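Long-range contact in cell division control protein 73 (Saccharomyces cerevisiae, PDB 3V46), which serves as a subunit of the PAF1 complex in transcription initiation, elongation and transcription-coupled histone modification, its Ras-like C-terminal domain promoting association of the complex with chromatin: residues Lys59-Phe70 with Trp157-Ile165. Sequence-based numbering, arbitrary orientation.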
loop_
_atom_site.group_PDB
_atom_site.type_symbol
_atom_site.label_atom_id
_atom_site.label_comp_id
_atom_site.label_asym_id
_atom_site.label_seq_id
_atom_site.Cartn_x
_atom_site.Cartn_y
_atom_site.Cartn_z
ATOM N N LYS A 59 2.248 0.042 13.902
ATOM C CA LYS A 59 3.556 0.630 13.696
ATOM C C LYS A 59 3.835 1.718 14.715
ATOM O O LYS A 59 3.018 2.614 14.931
ATOM C CB LYS A 59 3.651 1.229 12.290
ATOM C CG LYS A 59 4.978 1.926 11.979
ATOM C CD LYS A 59 6.114 0.923 11.888
ATOM C CE LYS A 59 7.409 1.590 11.446
ATOM N NZ LYS A 59 8.546 0.641 11.474
ATOM N N ASN A 60 5.000 1.634 15.344
ATOM C CA ASN A 60 5.484 2.708 16.192
ATOM C C ASN A 60 6.433 3.568 15.356
ATOM O O ASN A 60 7.542 3.152 15.024
ATOM C CB ASN A 60 6.189 2.135 17.420
ATOM C CG ASN A 60 6.503 3.197 18.457
ATOM O OD1 ASN A 60 7.652 3.612 18.610
ATOM N ND2 ASN A 60 5.473 3.650 19.171
ATOM N N PHE A 61 5.966 4.750 14.973
ATOM C CA PHE A 61 6.765 5.683 14.188
ATOM C C PHE A 61 7.592 6.575 15.096
ATOM O O PHE A 61 7.145 6.973 16.176
ATOM C CB PHE A 61 5.859 6.587 13.360
ATOM C CG PHE A 61 5.149 5.899 12.230
ATOM C CD1 PHE A 61 5.810 5.625 11.049
ATOM C CD2 PHE A 61 3.807 5.554 12.339
ATOM C CE1 PHE A 61 5.155 5.019 9.987
ATOM C CE2 PHE A 61 3.144 4.949 11.280
ATOM C CZ PHE A 61 3.824 4.674 10.106
ATOM N N GLU A 62 8.794 6.909 14.647
ATOM C CA GLU A 62 9.666 7.802 15.390
ATOM C C GLU A 62 9.061 9.181 15.589
ATOM O O GLU A 62 9.322 9.839 16.596
ATOM C CB GLU A 62 10.983 7.971 14.641
ATOM C CG GLU A 62 11.801 6.717 14.560
ATOM C CD GLU A 62 12.889 6.830 13.520
ATOM O OE1 GLU A 62 12.559 6.994 12.325
ATOM O OE2 GLU A 62 14.068 6.763 13.900
ATOM N N ARG A 63 8.270 9.633 14.625
ATOM C CA ARG A 63 7.873 11.037 14.597
ATOM C C ARG A 63 6.400 11.245 14.889
ATOM O O ARG A 63 5.884 12.350 14.730
ATOM C CB ARG A 63 8.284 11.666 13.264
ATOM C CG ARG A 63 9.792 11.633 13.084
ATOM C CD ARG A 63 10.290 12.311 11.826
ATOM N NE ARG A 63 11.742 12.163 11.730
ATOM C CZ ARG A 63 12.621 12.923 12.377
ATOM N NH1 ARG A 63 12.203 13.904 13.167
ATOM N NH2 ARG A 63 13.921 12.707 12.232
ATOM N N ILE A 64 5.735 10.176 15.331
ATOM C CA ILE A 64 4.355 10.248 15.789
ATOM C C ILE A 64 4.318 9.606 17.170
ATOM O O ILE A 64 4.847 8.510 17.353
ATOM C CB ILE A 64 3.408 9.502 14.820
ATOM C CG1 ILE A 64 3.445 10.171 13.442
ATOM C CG2 ILE A 64 1.986 9.481 15.359
ATOM C CD1 ILE A 64 2.707 9.399 12.358
ATOM N N SER A 65 3.703 10.268 18.147
ATOM C CA SER A 65 3.796 9.796 19.523
ATOM C C SER A 65 3.110 8.442 19.740
ATOM O O SER A 65 3.738 7.493 20.209
ATOM C CB SER A 65 3.241 10.841 20.493
ATOM O OG SER A 65 3.528 10.482 21.830
ATOM N N ARG A 66 1.833 8.345 19.384
ATOM C CA ARG A 66 1.057 7.135 19.634
ATOM C C ARG A 66 1.305 6.084 18.551
ATOM O O ARG A 66 1.552 6.430 17.393
ATOM C CB ARG A 66 -0.431 7.478 19.679
ATOM C CG ARG A 66 -1.017 7.915 18.335
ATOM C CD ARG A 66 -2.452 8.430 18.495
ATOM N NE ARG A 66 -3.134 8.601 17.211
ATOM C CZ ARG A 66 -2.873 9.577 16.345
ATOM N NH1 ARG A 66 -1.932 10.474 16.615
ATOM N NH2 ARG A 66 -3.548 9.652 15.203
ATOM N N PRO A 67 1.227 4.790 18.911
ATOM C CA PRO A 67 1.315 3.792 17.834
ATOM C C PRO A 67 0.128 3.930 16.879
ATOM O O PRO A 67 -0.964 4.304 17.291
ATOM C CB PRO A 67 1.255 2.443 18.565
ATOM C CG PRO A 67 1.373 2.750 20.027
ATOM C CD PRO A 67 0.989 4.184 20.231
ATOM N N ILE A 68 0.347 3.612 15.610
ATOM C CA ILE A 68 -0.698 3.699 14.603
ATOM C C ILE A 68 -1.054 2.285 14.163
ATOM O O ILE A 68 -0.171 1.472 13.905
ATOM C CB ILE A 68 -0.240 4.521 13.376
ATOM C CG1 ILE A 68 0.110 5.960 13.775
ATOM C CG2 ILE A 68 -1.316 4.515 12.291
ATOM C CD1 ILE A 68 -1.015 6.722 14.452
ATOM N N ARG A 69 -2.347 1.988 14.120
ATOM C CA ARG A 69 -2.827 0.691 13.686
ATOM C C ARG A 69 -3.458 0.857 12.326
ATOM O O ARG A 69 -4.412 1.618 12.159
ATOM C CB ARG A 69 -3.855 0.129 14.662
ATOM C CG ARG A 69 -3.306 -0.184 16.050
ATOM C CD ARG A 69 -4.369 -0.825 16.935
ATOM N NE ARG A 69 -3.862 -1.072 18.278
ATOM C CZ ARG A 69 -4.607 -1.493 19.296
ATOM N NH1 ARG A 69 -5.903 -1.711 19.126
ATOM N NH2 ARG A 69 -4.056 -1.691 20.489
ATOM N N PHE A 70 -2.889 0.168 11.348
ATOM C CA PHE A 70 -3.403 0.170 9.989
ATOM C C PHE A 70 -4.350 -0.974 9.717
ATOM O O PHE A 70 -4.122 -2.106 10.135
ATOM C CB PHE A 70 -2.252 0.087 8.981
ATOM C CG PHE A 70 -1.329 1.259 9.026
ATOM C CD1 PHE A 70 -1.593 2.397 8.278
ATOM C CD2 PHE A 70 -0.188 1.231 9.818
ATOM C CE1 PHE A 70 -0.742 3.490 8.321
ATOM C CE2 PHE A 70 0.662 2.315 9.860
ATOM C CZ PHE A 70 0.385 3.445 9.113
ATOM N N TRP A 157 8.385 2.827 5.121
ATOM C CA TRP A 157 7.782 3.337 6.340
ATOM C C TRP A 157 8.058 4.820 6.528
ATOM O O TRP A 157 7.195 5.541 7.022
ATOM C CB TRP A 157 8.252 2.548 7.558
ATOM C CG TRP A 157 7.579 1.228 7.757
ATOM C CD1 TRP A 157 8.180 0.008 7.798
ATOM C CD2 TRP A 157 6.183 0.993 7.976
ATOM N NE1 TRP A 157 7.251 -0.972 8.042
ATOM C CE2 TRP A 157 6.018 -0.393 8.162
ATOM C CE3 TRP A 157 5.062 1.821 8.059
ATOM C CZ2 TRP A 157 4.774 -0.971 8.403
ATOM C CZ3 TRP A 157 3.829 1.245 8.304
ATOM C CH2 TRP A 157 3.695 -0.136 8.478
ATOM N N HIS A 158 9.254 5.276 6.152
ATOM C CA HIS A 158 9.591 6.697 6.217
ATOM C C HIS A 158 8.684 7.502 5.282
ATOM O O HIS A 158 8.186 8.563 5.654
ATOM C CB HIS A 158 11.081 6.900 5.878
ATOM C CG HIS A 158 11.471 8.321 5.615
ATOM N ND1 HIS A 158 11.907 9.170 6.609
ATOM C CD2 HIS A 158 11.516 9.035 4.465
ATOM C CE1 HIS A 158 12.193 10.350 6.087
ATOM N NE2 HIS A 158 11.967 10.294 4.786
ATOM N N SER A 159 8.455 6.969 4.079
ATOM C CA SER A 159 7.593 7.595 3.080
ATOM C C SER A 159 6.178 7.715 3.616
ATOM O O SER A 159 5.529 8.754 3.488
ATOM C CB SER A 159 7.594 6.764 1.790
ATOM O OG SER A 159 6.647 7.248 0.856
ATOM N N LEU A 160 5.699 6.648 4.243
ATOM C CA LEU A 160 4.345 6.649 4.771
ATOM C C LEU A 160 4.233 7.556 6.008
ATOM O O LEU A 160 3.239 8.248 6.189
ATOM C CB LEU A 160 3.917 5.221 5.090
ATOM C CG LEU A 160 2.462 5.055 5.509
ATOM C CD1 LEU A 160 1.511 5.631 4.462
ATOM C CD2 LEU A 160 2.163 3.589 5.752
ATOM N N GLU A 161 5.266 7.575 6.846
ATOM C CA GLU A 161 5.288 8.447 8.015
ATOM C C GLU A 161 5.116 9.905 7.598
ATOM O O GLU A 161 4.335 10.642 8.194
ATOM C CB GLU A 161 6.609 8.272 8.771
ATOM C CG GLU A 161 6.725 9.087 10.027
ATOM C CD GLU A 161 8.062 8.888 10.697
ATOM O OE1 GLU A 161 9.098 8.971 10.000
ATOM O OE2 GLU A 161 8.078 8.630 11.912
ATOM N N LYS A 162 5.846 10.305 6.564
ATOM C CA LYS A 162 5.794 11.659 6.033
ATOM C C LYS A 162 4.385 11.979 5.549
ATOM O O LYS A 162 3.854 13.077 5.782
ATOM C CB LYS A 162 6.788 11.763 4.880
ATOM C CG LYS A 162 6.867 13.113 4.193
ATOM C CD LYS A 162 7.938 13.099 3.102
ATOM C CE LYS A 162 9.228 12.430 3.590
ATOM N NZ LYS A 162 10.266 12.341 2.522
ATOM N N GLU A 163 3.772 11.010 4.882
ATOM C CA GLU A 163 2.436 11.206 4.360
ATOM C C GLU A 163 1.449 11.369 5.516
ATOM O O GLU A 163 0.604 12.255 5.477
ATOM C CB GLU A 163 2.038 10.049 3.438
ATOM C CG GLU A 163 0.630 10.136 2.862
ATOM C CD GLU A 163 0.431 11.311 1.913
ATOM O OE1 GLU A 163 1.431 11.937 1.501
ATOM O OE2 GLU A 163 -0.739 11.610 1.578
ATOM N N LEU A 164 1.570 10.540 6.554
ATOM C CA LEU A 164 0.665 10.640 7.703
ATOM C C LEU A 164 0.774 12.002 8.385
ATOM O O LEU A 164 -0.229 12.624 8.729
ATOM C CB LEU A 164 0.941 9.535 8.717
ATOM C CG LEU A 164 0.610 8.125 8.241
ATOM C CD1 LEU A 164 1.052 7.113 9.272
ATOM C CD2 LEU A 164 -0.872 8.007 7.974
ATOM N N ILE A 165 1.996 12.471 8.580
ATOM C CA ILE A 165 2.206 13.758 9.225
ATOM C C ILE A 165 1.558 14.859 8.383
ATOM O O ILE A 165 0.927 15.767 8.917
ATOM C CB ILE A 165 3.702 14.006 9.461
ATOM C CG1 ILE A 165 4.186 13.117 10.612
ATOM C CG2 ILE A 165 3.984 15.479 9.795
ATOM C CD1 ILE A 165 5.682 13.010 10.717
HETATM O O HOH W 1 11.605 9.469 10.921
HETATM O O HOH W 2 9.746 6.171 11.945
#
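Over one face of the Trp-157 indole lies the side chain of Lys-59, whose long methylene chain can cover an indole while its ammonium group makes a cation-pi contact: Lys-59 NZ stands 3.9 Å from the centroid of the Trp-157 five-membered ring, nearly over it. With CG anti to the backbone N (chi1 178°) and a bend at chi2, the lysine chain runs across that face, and its CG also lies over the centre of one face of the Phe-61 ring. The indole's benzo side completes an aromatic cluster: Trp-157 CE3 touches Phe-61 CZ at 3.7 Å, the two planes 73° apart, and Phe-70 CE2 meets Trp-157 CZ3 at the edge of the indole, whose N-H goes to the carbonyl of Leu-36.

One turn on, Leu-160 sets CD2 against Phe-70 CZ at 3.8 Å. Glu-161 reaches past the Phe-61 ring, its aliphatic CB and CG lying along CD1, and delivers its carboxylate to the loop that joins the two strands. There Glu-161 OE2 accepts the backbone N-H of Arg-63 at 2.9 Å, on the syn side but 32° out of the carboxylate plane. A water bridges Glu-161 OE2 to the N and OE1 of Glu-62; a second, 2.7 Å from Glu-161 OE1, also binds Glu-62 OE1 and Arg-63 NE, so solvent mediates between the two acids and the arginine.

Leu-164, whose branched tip can touch two rings at once, sets CD1 over the junction of Phe-61 and Phe-70, 3.6 Å from Phe-61 CE2, while Ile-64 CD1 rests on its CB. At the exposed end, beta-branched Ile-165 offers CD1 to Arg-63 CB at 3.9 Å and CG1 to Ile-64 CG1, shielding part of the loop.

Helix 149-166 thus packs against the hairpin of antiparallel strands 54-59 and 68-73, at one margin of the Ras-like sheet; Leu-160 and Phe-70 both reach Ile-17 of strand 16-18, and Leu-160 also touches Tyr-118 of strand 116-122.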